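Local structure of protein UTR4 (Saccharomyces cerevisiae, 2G80) at residues A[58-63]-A[91-96]; A[129-134]-A[156-161]; A[179-182]-A[186-189]; A[229-232]-A[237-240]. The protein probably catalyses the magnesium-dependent enolization and dephosphorylation of 2,3-diketo-5-methylthiopentyl-1-phosphate to an acireductone in the methionine salvage pathway. All coordinates share one frame; numbering follows the deposited sequence.

Contact 1 (A[58-63]-A[91-96])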
# COMPACT_ATOMS: atom_id res chain seq x y z
N ASN A 58 -18.16 -0.67 7.74
CA ASN A 58 -18.95 -1.32 8.82
C ASN A 58 -18.71 -0.64 10.18
O ASN A 58 -19.60 -0.61 11.01
CB ASN A 58 -18.65 -2.82 8.95
CG ASN A 58 -19.03 -3.64 7.67
OD1 ASN A 58 -19.77 -3.18 6.78
ND2 ASN A 58 -18.45 -4.85 7.57
N LYS A 59 -17.51 -0.11 10.41
CA LYS A 59 -17.18 0.62 11.68
C LYS A 59 -17.66 2.10 11.76
O LYS A 59 -17.85 2.61 12.85
CB LYS A 59 -15.66 0.58 11.95
CG LYS A 59 -15.07 -0.77 12.32
CD LYS A 59 -15.53 -1.26 13.69
CE LYS A 59 -14.83 -2.54 14.14
NZ LYS A 59 -15.08 -3.68 13.23
N VAL A 60 -17.85 2.76 10.62
CA VAL A 60 -18.25 4.20 10.55
C VAL A 60 -19.46 4.64 11.39
O VAL A 60 -19.34 5.63 12.15
CB VAL A 60 -18.38 4.69 9.03
CG1 VAL A 60 -19.25 5.99 8.85
CG2 VAL A 60 -17.01 4.86 8.42
N PRO A 61 -20.62 3.97 11.24
CA PRO A 61 -21.81 4.39 12.01
C PRO A 61 -21.61 4.52 13.53
O PRO A 61 -21.96 5.56 14.10
CB PRO A 61 -22.83 3.30 11.67
CG PRO A 61 -22.46 2.90 10.31
CD PRO A 61 -20.96 2.87 10.32
N GLN A 62 -21.01 3.51 14.15
CA GLN A 62 -20.76 3.49 15.59
C GLN A 62 -19.87 4.66 16.03
O GLN A 62 -20.21 5.35 16.98
CB GLN A 62 -20.11 2.17 16.00
CG GLN A 62 -19.82 2.04 17.49
N LEU A 63 -18.76 4.88 15.32
CA LEU A 63 -17.83 5.97 15.68
C LEU A 63 -18.42 7.34 15.49
O LEU A 63 -18.11 8.23 16.29
CB LEU A 63 -16.54 5.92 14.87
CG LEU A 63 -15.57 4.78 15.10
CD1 LEU A 63 -14.43 4.96 14.10
CD2 LEU A 63 -15.04 4.73 16.53
N HIS A 91 -21.74 11.35 4.32
CA HIS A 91 -20.59 11.95 3.59
C HIS A 91 -19.36 11.02 3.57
O HIS A 91 -18.75 10.85 2.53
CB HIS A 91 -20.22 13.31 4.20
CG HIS A 91 -19.05 13.99 3.55
ND1 HIS A 91 -19.15 14.68 2.36
CD2 HIS A 91 -17.76 14.14 3.95
CE1 HIS A 91 -17.98 15.20 2.05
NE2 HIS A 91 -17.12 14.90 3.01
N ILE A 92 -19.01 10.44 4.72
CA ILE A 92 -17.85 9.52 4.84
C ILE A 92 -18.05 8.31 3.95
O ILE A 92 -17.15 7.94 3.21
CB ILE A 92 -17.60 9.09 6.31
CG1 ILE A 92 -17.10 10.30 7.13
CG2 ILE A 92 -16.58 7.92 6.42
CD1 ILE A 92 -17.17 10.10 8.67
N LEU A 93 -19.25 7.73 4.00
CA LEU A 93 -19.59 6.55 3.17
C LEU A 93 -19.61 6.89 1.68
O LEU A 93 -19.27 6.05 0.88
CB LEU A 93 -20.92 5.96 3.58
CG LEU A 93 -20.93 5.44 5.01
CD1 LEU A 93 -22.36 5.17 5.46
CD2 LEU A 93 -20.05 4.23 5.15
N GLU A 94 -20.00 8.13 1.33
CA GLU A 94 -19.98 8.62 -0.04
C GLU A 94 -18.55 8.73 -0.55
O GLU A 94 -18.28 8.34 -1.68
CB GLU A 94 -20.66 9.99 -0.15
CG GLU A 94 -20.65 10.63 -1.54
CD GLU A 94 -21.35 11.99 -1.59
OE1 GLU A 94 -21.84 12.51 -0.56
OE2 GLU A 94 -21.39 12.55 -2.71
N LEU A 95 -17.65 9.29 0.27
CA LEU A 95 -16.23 9.43 -0.12
C LEU A 95 -15.58 8.06 -0.45
O LEU A 95 -14.80 7.97 -1.40
CB LEU A 95 -15.40 10.14 0.95
CG LEU A 95 -15.72 11.61 1.33
CD1 LEU A 95 -14.90 11.97 2.56
CD2 LEU A 95 -15.44 12.59 0.23
N VAL A 96 -15.91 7.04 0.34
CA VAL A 96 -15.41 5.68 0.16
C VAL A 96 -15.98 5.12 -1.15
O VAL A 96 -15.21 4.66 -1.99
CB VAL A 96 -15.78 4.71 1.34
CG1 VAL A 96 -15.31 3.28 1.07
CG2 VAL A 96 -15.17 5.18 2.67
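Val60 and Ile92 mark the nearest approach of two helical segments, 58-63 and 91-96, their CA atoms standing 7.8 Å apart. Segment 58-63 is kinked: the backbone nitrogens of Pro61 and Gln62 make no bond to the preceding turn, and the next bond, from Leu63 N to Lys59 O, is weak at 3.5 Å. Segment 91-96 winds regularly. Three aliphatic side chains carry the contact, with Val60 alone on its side and both of its methyls in use. The CA-CB bond of Val60 points at the facing helix, and a chi1 of 160° turns both branches to it. CG2 of Val60 meets CG2 of Ile92 at 3.7 Å, the closest approach of the pair, while CG1 of Val60 lies 4.1 Å from the same Ile92 CG2. The branch methyl of Ile92 thus faces the fork of the valine, the two side chains meeting at a slant. Leu93 leaves its helix more tangentially, and what it brings across is its far end: CD2 of Leu93 passes CG1 of Val60 at 4.2 Å, the two side chains running past one another in opposite senses. Val60 and Ile92 are buried, and all the touching groups are methyls, so the join is purely apolar. Ile92 also packs on Phe56 and on Leu108 of helix 103-118, while Val60 reaches Gln89. Such packing of helix 46-65 against helix 85-97, with helix 103-118 alongside, is consistent with the all-helical cap inserted after the first core strand in C1-type HAD phosphatases.

Contact 2 (A[129-134]-A[156-161])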
# COMPACT_ATOMS: atom_id res chain seq x y z
N ASP A 129 6.03 -15.86 -1.35
CA ASP A 129 7.28 -15.57 -2.05
C ASP A 129 7.73 -14.09 -1.92
O ASP A 129 8.91 -13.79 -2.03
CB ASP A 129 7.16 -15.95 -3.53
CG ASP A 129 6.17 -15.08 -4.28
OD1 ASP A 129 4.97 -15.22 -4.01
OD2 ASP A 129 6.61 -14.24 -5.11
N ALA A 130 6.78 -13.17 -1.73
CA ALA A 130 7.12 -11.74 -1.53
C ALA A 130 7.67 -11.54 -0.12
O ALA A 130 8.53 -10.69 0.09
CB ALA A 130 5.92 -10.83 -1.79
N ILE A 131 7.15 -12.30 0.86
CA ILE A 131 7.66 -12.31 2.24
C ILE A 131 9.12 -12.76 2.26
O ILE A 131 9.94 -12.13 2.90
CB ILE A 131 6.79 -13.22 3.22
CG1 ILE A 131 5.41 -12.60 3.46
CG2 ILE A 131 7.46 -13.39 4.57
CD1 ILE A 131 4.42 -13.54 4.17
N ASP A 132 9.40 -13.87 1.60
CA ASP A 132 10.76 -14.45 1.52
C ASP A 132 11.74 -13.51 0.82
O ASP A 132 12.88 -13.40 1.24
CB ASP A 132 10.75 -15.77 0.74
CG ASP A 132 10.00 -16.89 1.44
OD1 ASP A 132 9.68 -16.82 2.66
OD2 ASP A 132 9.73 -17.88 0.73
N PHE A 133 11.27 -12.87 -0.26
CA PHE A 133 12.03 -11.90 -1.04
C PHE A 133 12.47 -10.71 -0.18
O PHE A 133 13.63 -10.35 -0.16
CB PHE A 133 11.17 -11.43 -2.22
CG PHE A 133 11.81 -10.38 -3.09
CD1 PHE A 133 11.63 -9.02 -2.80
CD2 PHE A 133 12.57 -10.75 -4.21
CE1 PHE A 133 12.19 -8.04 -3.62
CE2 PHE A 133 13.14 -9.78 -5.02
CZ PHE A 133 12.94 -8.43 -4.74
N ILE A 134 11.50 -10.11 0.52
CA ILE A 134 11.72 -8.98 1.44
C ILE A 134 12.68 -9.35 2.57
O ILE A 134 13.50 -8.54 2.95
CB ILE A 134 10.36 -8.45 1.99
CG1 ILE A 134 9.58 -7.73 0.86
CG2 ILE A 134 10.53 -7.47 3.16
CD1 ILE A 134 8.10 -7.44 1.20
N GLY A 156 3.39 -4.21 9.27
CA GLY A 156 3.50 -4.63 10.66
C GLY A 156 2.61 -5.80 11.06
O GLY A 156 2.83 -6.39 12.13
N TYR A 157 1.60 -6.12 10.24
CA TYR A 157 0.53 -7.12 10.56
C TYR A 157 0.17 -7.99 9.35
O TYR A 157 -0.98 -8.04 8.88
CB TYR A 157 -0.70 -6.37 11.08
CG TYR A 157 -0.45 -5.58 12.36
CD1 TYR A 157 -0.50 -6.21 13.61
CD2 TYR A 157 -0.17 -4.21 12.32
CE1 TYR A 157 -0.28 -5.51 14.79
CE2 TYR A 157 0.04 -3.48 13.49
CZ TYR A 157 -0.02 -4.15 14.72
OH TYR A 157 0.20 -3.51 15.90
N VAL A 158 1.18 -8.73 8.92
CA VAL A 158 1.12 -9.56 7.76
C VAL A 158 0.61 -10.94 8.15
O VAL A 158 1.06 -11.54 9.13
CB VAL A 158 2.55 -9.63 7.07
CG1 VAL A 158 2.57 -10.62 5.93
CG2 VAL A 158 2.99 -8.25 6.62
N GLN A 159 -0.32 -11.44 7.35
CA GLN A 159 -0.89 -12.78 7.51
C GLN A 159 0.22 -13.83 7.33
O GLN A 159 1.03 -13.76 6.37
CB GLN A 159 -2.00 -12.98 6.50
CG GLN A 159 -2.68 -14.28 6.53
CD GLN A 159 -3.88 -14.30 5.61
OE1 GLN A 159 -3.84 -14.88 4.53
NE2 GLN A 159 -4.95 -13.64 6.02
N ASP A 160 0.28 -14.76 8.28
CA ASP A 160 1.25 -15.83 8.26
C ASP A 160 0.78 -16.86 7.23
O ASP A 160 -0.24 -17.48 7.44
CB ASP A 160 1.39 -16.47 9.67
CG ASP A 160 2.48 -17.53 9.75
OD1 ASP A 160 3.05 -17.94 8.70
OD2 ASP A 160 2.77 -17.97 10.87
N PRO A 161 1.53 -17.07 6.13
CA PRO A 161 1.07 -18.08 5.14
C PRO A 161 0.94 -19.50 5.72
O PRO A 161 0.08 -20.24 5.31
CB PRO A 161 2.15 -18.04 4.03
CG PRO A 161 2.92 -16.75 4.26
CD PRO A 161 2.84 -16.48 5.74
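Ile131 does almost all the work on the helical side, burying more surface here than Pro161 and Val158 opposite it put together. It sits on helix 128-136 with its CA-CB bond aimed at the irregular segment 156-161, and its longer branch is extended (chi2 169°), which carries the terminal methyl CD1 out to the loop. Several groups meet CD1 there. One is the ring of Pro161, its CG 3.5 Å and its CD 3.7 Å from Ile131 CD1; the isoleucine methyl comes up against the CG-CD side of the proline ring. Val158 supplies another, its CG1 standing 3.9 Å from Ile131 CD1. With CG1 placed opposite its own backbone N (chi1 174°), Val158 offers this one methyl to the isoleucine. The carbonyl oxygen Gln159 O lies 4.0 Å from Ile131 CD1, a plain packing neighbour; it is also hydrogen-bonded to a bound polyether, probably from the crystallisation liquor. In the loop backbone, Val158 bonds to Leu169, while Tyr157 and Gln159 both bond to Ala124. Phe133, turned away from the loop, meets Tyr34 edge-to-face, and Ile134, on a flank of the helix, packs on Leu36 of strand 33-36, so the helix lies between the central sheet of the HAD core and the loop that follows helix 148-156. One aliphatic methyl held among a valine methyl, a proline ring and a peptide oxygen implies an association resting on dispersion and shape rather than bond direction; Pro161 lies at the surface, so water is excluded mainly around Ile131 and Val158.

Contact 3 (A[179-182]-A[186-189])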
# COMPACT_ATOMS: atom_id res chain seq x y z
N PHE A 179 7.94 5.06 0.35
CA PHE A 179 7.65 6.25 -0.43
C PHE A 179 6.17 6.30 -0.80
O PHE A 179 5.53 5.26 -1.03
CB PHE A 179 8.53 6.29 -1.71
CG PHE A 179 10.00 6.37 -1.42
CD1 PHE A 179 10.59 7.57 -1.04
CD2 PHE A 179 10.81 5.23 -1.52
CE1 PHE A 179 11.97 7.64 -0.75
CE2 PHE A 179 12.19 5.29 -1.25
CZ PHE A 179 12.77 6.51 -0.85
N ASP A 180 5.60 7.50 -0.82
CA ASP A 180 4.21 7.69 -1.23
C ASP A 180 4.12 8.87 -2.21
O ASP A 180 5.14 9.48 -2.60
CB ASP A 180 3.26 7.77 0.01
CG ASP A 180 3.48 9.02 0.90
OD1 ASP A 180 3.93 10.07 0.42
OD2 ASP A 180 3.18 8.96 2.10
N ILE A 181 2.89 9.19 -2.61
CA ILE A 181 2.63 10.30 -3.56
C ILE A 181 3.10 11.63 -2.96
O ILE A 181 3.63 12.46 -3.68
CB ILE A 181 1.13 10.41 -3.92
CG1 ILE A 181 0.55 9.09 -4.46
CG2 ILE A 181 0.84 11.64 -4.88
CD1 ILE A 181 1.32 8.45 -5.54
N ASN A 182 2.91 11.81 -1.66
CA ASN A 182 3.32 13.04 -0.95
C ASN A 182 4.81 13.18 -0.81
O ASN A 182 5.32 14.27 -0.97
CB ASN A 182 2.64 13.15 0.44
CG ASN A 182 1.10 13.29 0.35
OD1 ASN A 182 0.54 13.47 -0.72
ND2 ASN A 182 0.44 13.21 1.50
N LYS A 186 3.61 11.72 -8.18
CA LYS A 186 2.74 10.73 -8.84
C LYS A 186 3.52 9.53 -9.39
O LYS A 186 4.63 9.69 -9.92
CB LYS A 186 1.86 11.39 -9.92
CG LYS A 186 0.85 12.42 -9.35
CD LYS A 186 -0.20 12.94 -10.40
CE LYS A 186 -1.21 11.85 -10.82
NZ LYS A 186 -2.26 12.26 -11.83
N LYS A 187 2.92 8.35 -9.28
CA LYS A 187 3.57 7.09 -9.71
C LYS A 187 3.85 6.93 -11.20
O LYS A 187 4.65 6.08 -11.57
CB LYS A 187 2.78 5.88 -9.21
CG LYS A 187 2.69 5.78 -7.70
CD LYS A 187 2.16 4.45 -7.21
CE LYS A 187 3.25 3.37 -7.19
NZ LYS A 187 2.72 2.04 -6.84
N THR A 188 3.17 7.72 -12.03
CA THR A 188 3.30 7.74 -13.49
C THR A 188 4.20 8.87 -14.06
O THR A 188 4.34 9.00 -15.27
CB THR A 188 1.87 7.79 -14.14
OG1 THR A 188 1.04 8.72 -13.42
CG2 THR A 188 1.22 6.40 -14.07
N GLU A 189 4.85 9.64 -13.19
CA GLU A 189 5.77 10.73 -13.58
C GLU A 189 7.23 10.33 -13.28
O GLU A 189 7.56 9.93 -12.14
CB GLU A 189 5.41 12.02 -12.82
CG GLU A 189 4.07 12.68 -13.22
CD GLU A 189 3.99 13.10 -14.70
OE1 GLU A 189 4.99 13.62 -15.25
OE2 GLU A 189 2.92 12.91 -15.33
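Both torsions of Ile181 turn the same way, chi1 -55° and chi2 -50°, and this bend swings CD1 back over Lys187, although the CA-CB bond itself runs past segment 186-189. The contact lies in the active-site loop of a HAD-fold phosphatase, where the chain leaves strand 177-179, makes the short helix 181-184 and enters the type I turn Lys186 to Glu189. Asp180 starts that helix as its N-cap, its OD1 accepting from Thr183 N. CD1 of Ile181 rests 3.7 Å from CG of Lys187, with Lys187 N at 4.1 Å from the same methyl; the two side chains cross at about a right angle. Beside them, CA of Lys186 is 4.3 Å from Ile181 CD1, so it is the backbone of this lysine that lies near the isoleucine. The turn is closed by the bond from Glu189 N to Lys186 O, 3.3 Å. Beyond its packed CG, the Lys187 chain bends at chi3 (81°) and enters the catalytic pocket. Lys187 is a predicted substrate-binding residue, and its position fits the conserved motif III lysine of HAD enzymes. The ammonium group NZ forms salt bridges with OD1 of the magnesium ligand Asp37 and OE1 of Glu216, and also hydrogen-bonds to Tyr143 O.

Contact 4 (A[229-232]-A[237-240])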
# COMPACT_ATOMS: atom_id res chain seq x y z
N LEU A 229 7.48 -6.60 -14.73
CA LEU A 229 6.01 -6.57 -14.66
C LEU A 229 5.52 -7.71 -13.78
O LEU A 229 5.68 -8.88 -14.12
CB LEU A 229 5.36 -6.68 -16.05
CG LEU A 229 3.83 -6.50 -16.15
CD1 LEU A 229 3.35 -5.13 -15.65
CD2 LEU A 229 3.36 -6.70 -17.58
N ALA A 230 4.96 -7.36 -12.62
CA ALA A 230 4.42 -8.35 -11.69
C ALA A 230 3.06 -8.84 -12.20
O ALA A 230 2.21 -8.03 -12.59
CB ALA A 230 4.31 -7.79 -10.26
N SER A 231 2.89 -10.17 -12.24
CA SER A 231 1.64 -10.80 -12.63
C SER A 231 1.18 -11.70 -11.50
O SER A 231 1.91 -12.59 -11.10
CB SER A 231 1.85 -11.61 -13.90
OG SER A 231 0.60 -11.92 -14.45
N ARG A 232 -0.01 -11.43 -10.97
CA ARG A 232 -0.57 -12.18 -9.86
C ARG A 232 -2.02 -12.50 -10.17
O ARG A 232 -2.65 -11.72 -10.92
CB ARG A 232 -0.56 -11.32 -8.57
CG ARG A 232 0.78 -10.85 -8.07
CD ARG A 232 1.63 -12.02 -7.65
NE ARG A 232 2.84 -11.58 -6.96
CZ ARG A 232 3.66 -12.39 -6.29
NH1 ARG A 232 3.43 -13.69 -6.22
NH2 ARG A 232 4.71 -11.88 -5.65
N PRO A 237 -5.31 -8.59 -17.20
CA PRO A 237 -4.46 -9.45 -18.03
C PRO A 237 -3.26 -8.74 -18.69
O PRO A 237 -3.30 -7.52 -18.92
CB PRO A 237 -5.44 -9.97 -19.11
CG PRO A 237 -6.81 -9.73 -18.55
CD PRO A 237 -6.67 -8.48 -17.75
N VAL A 238 -2.21 -9.52 -18.94
CA VAL A 238 -1.01 -9.04 -19.61
C VAL A 238 -1.25 -9.23 -21.12
O VAL A 238 -1.47 -10.38 -21.55
CB VAL A 238 0.25 -9.82 -19.15
CG1 VAL A 238 1.49 -9.41 -19.98
CG2 VAL A 238 0.50 -9.58 -17.68
N PRO A 239 -1.23 -8.14 -21.92
CA PRO A 239 -1.37 -8.32 -23.39
C PRO A 239 -0.20 -9.14 -23.99
O PRO A 239 0.94 -8.97 -23.55
CB PRO A 239 -1.34 -6.88 -23.95
CG PRO A 239 -1.63 -5.99 -22.79
CD PRO A 239 -1.14 -6.71 -21.56
N ASP A 240 -0.52 -10.03 -24.94
CA ASP A 240 0.49 -10.87 -25.65
C ASP A 240 1.66 -10.08 -26.23
O ASP A 240 2.81 -10.52 -26.14
CB ASP A 240 -0.17 -11.68 -26.78
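Val238 reaches across to Leu229 and Ser231, two residues separated by Ala230, on the same side of the chain, at and just beyond the end of strand 226-230. From CA, the CB of Val238 heads straight for the strand end and there divides. CG1, set opposite the backbone N by a chi1 of 174°, comes to 4.1 Å from CD2 of Leu229. The second branch, CG2, meets two groups: it too lies 4.1 Å from Leu229 CD2, and it stands 4.0 Å from OG of Ser231. The leucine methyl therefore sits at equal distances from both prongs of the valine, the two side chains reaching toward each other tip to tip. Leu229 has CG anti to its own N (chi1 -173°), and a chi2 of 60° leaves CD2 extended from CA, toward Val238. The CA atoms of Ser231 and Val238 remain 7.7 Å apart, and the space between the backbones is bridged by side chains. Around this group, Leu229 also packs on Gln242 and Tyr244, and Val238 and Ser231 both touch Val246 of strand 246-247. Backbone bonds from Leu229 and Ser231 to Tyr247 hold that edge strand in the parallel sheet, so segment 237-240 lies over the sheet margin within the connection between the last two strands. Leu229 is buried, its side chain about 5 Å from that of the magnesium ligand Asp212. Between the segments the chemistry is methyl against methyl, with the serine hydroxyl in mere van der Waals contact; this implies that the loop is seated here by apolar burial, while directional bonding is left to the neighbouring strand.

How the contacts relate
Following the chain from its N terminus, contact 1 comes first, closing a loop of 27 residues within what is probably the helical cap. Contact 2 then spans a helix-strand-helix excursion of 21 residues, through strand 140-143, and ties helix 128-136 to the loop after helix 148-156. Contacts 3 and 4 are much shorter closures, of three and four intervening residues, at the ends of strands 177-179 and 226-230. All four follow in series; none nests within or crosses another. Contact 1 stands apart, its centre 27 to 34 Å from the others. Contacts 2 and 4 touch through a salt bridge, Asp129 OD2 to Arg232 NH2 at 3.1 Å, while contacts 2 and 3 lie on opposite sides of the chain's centre.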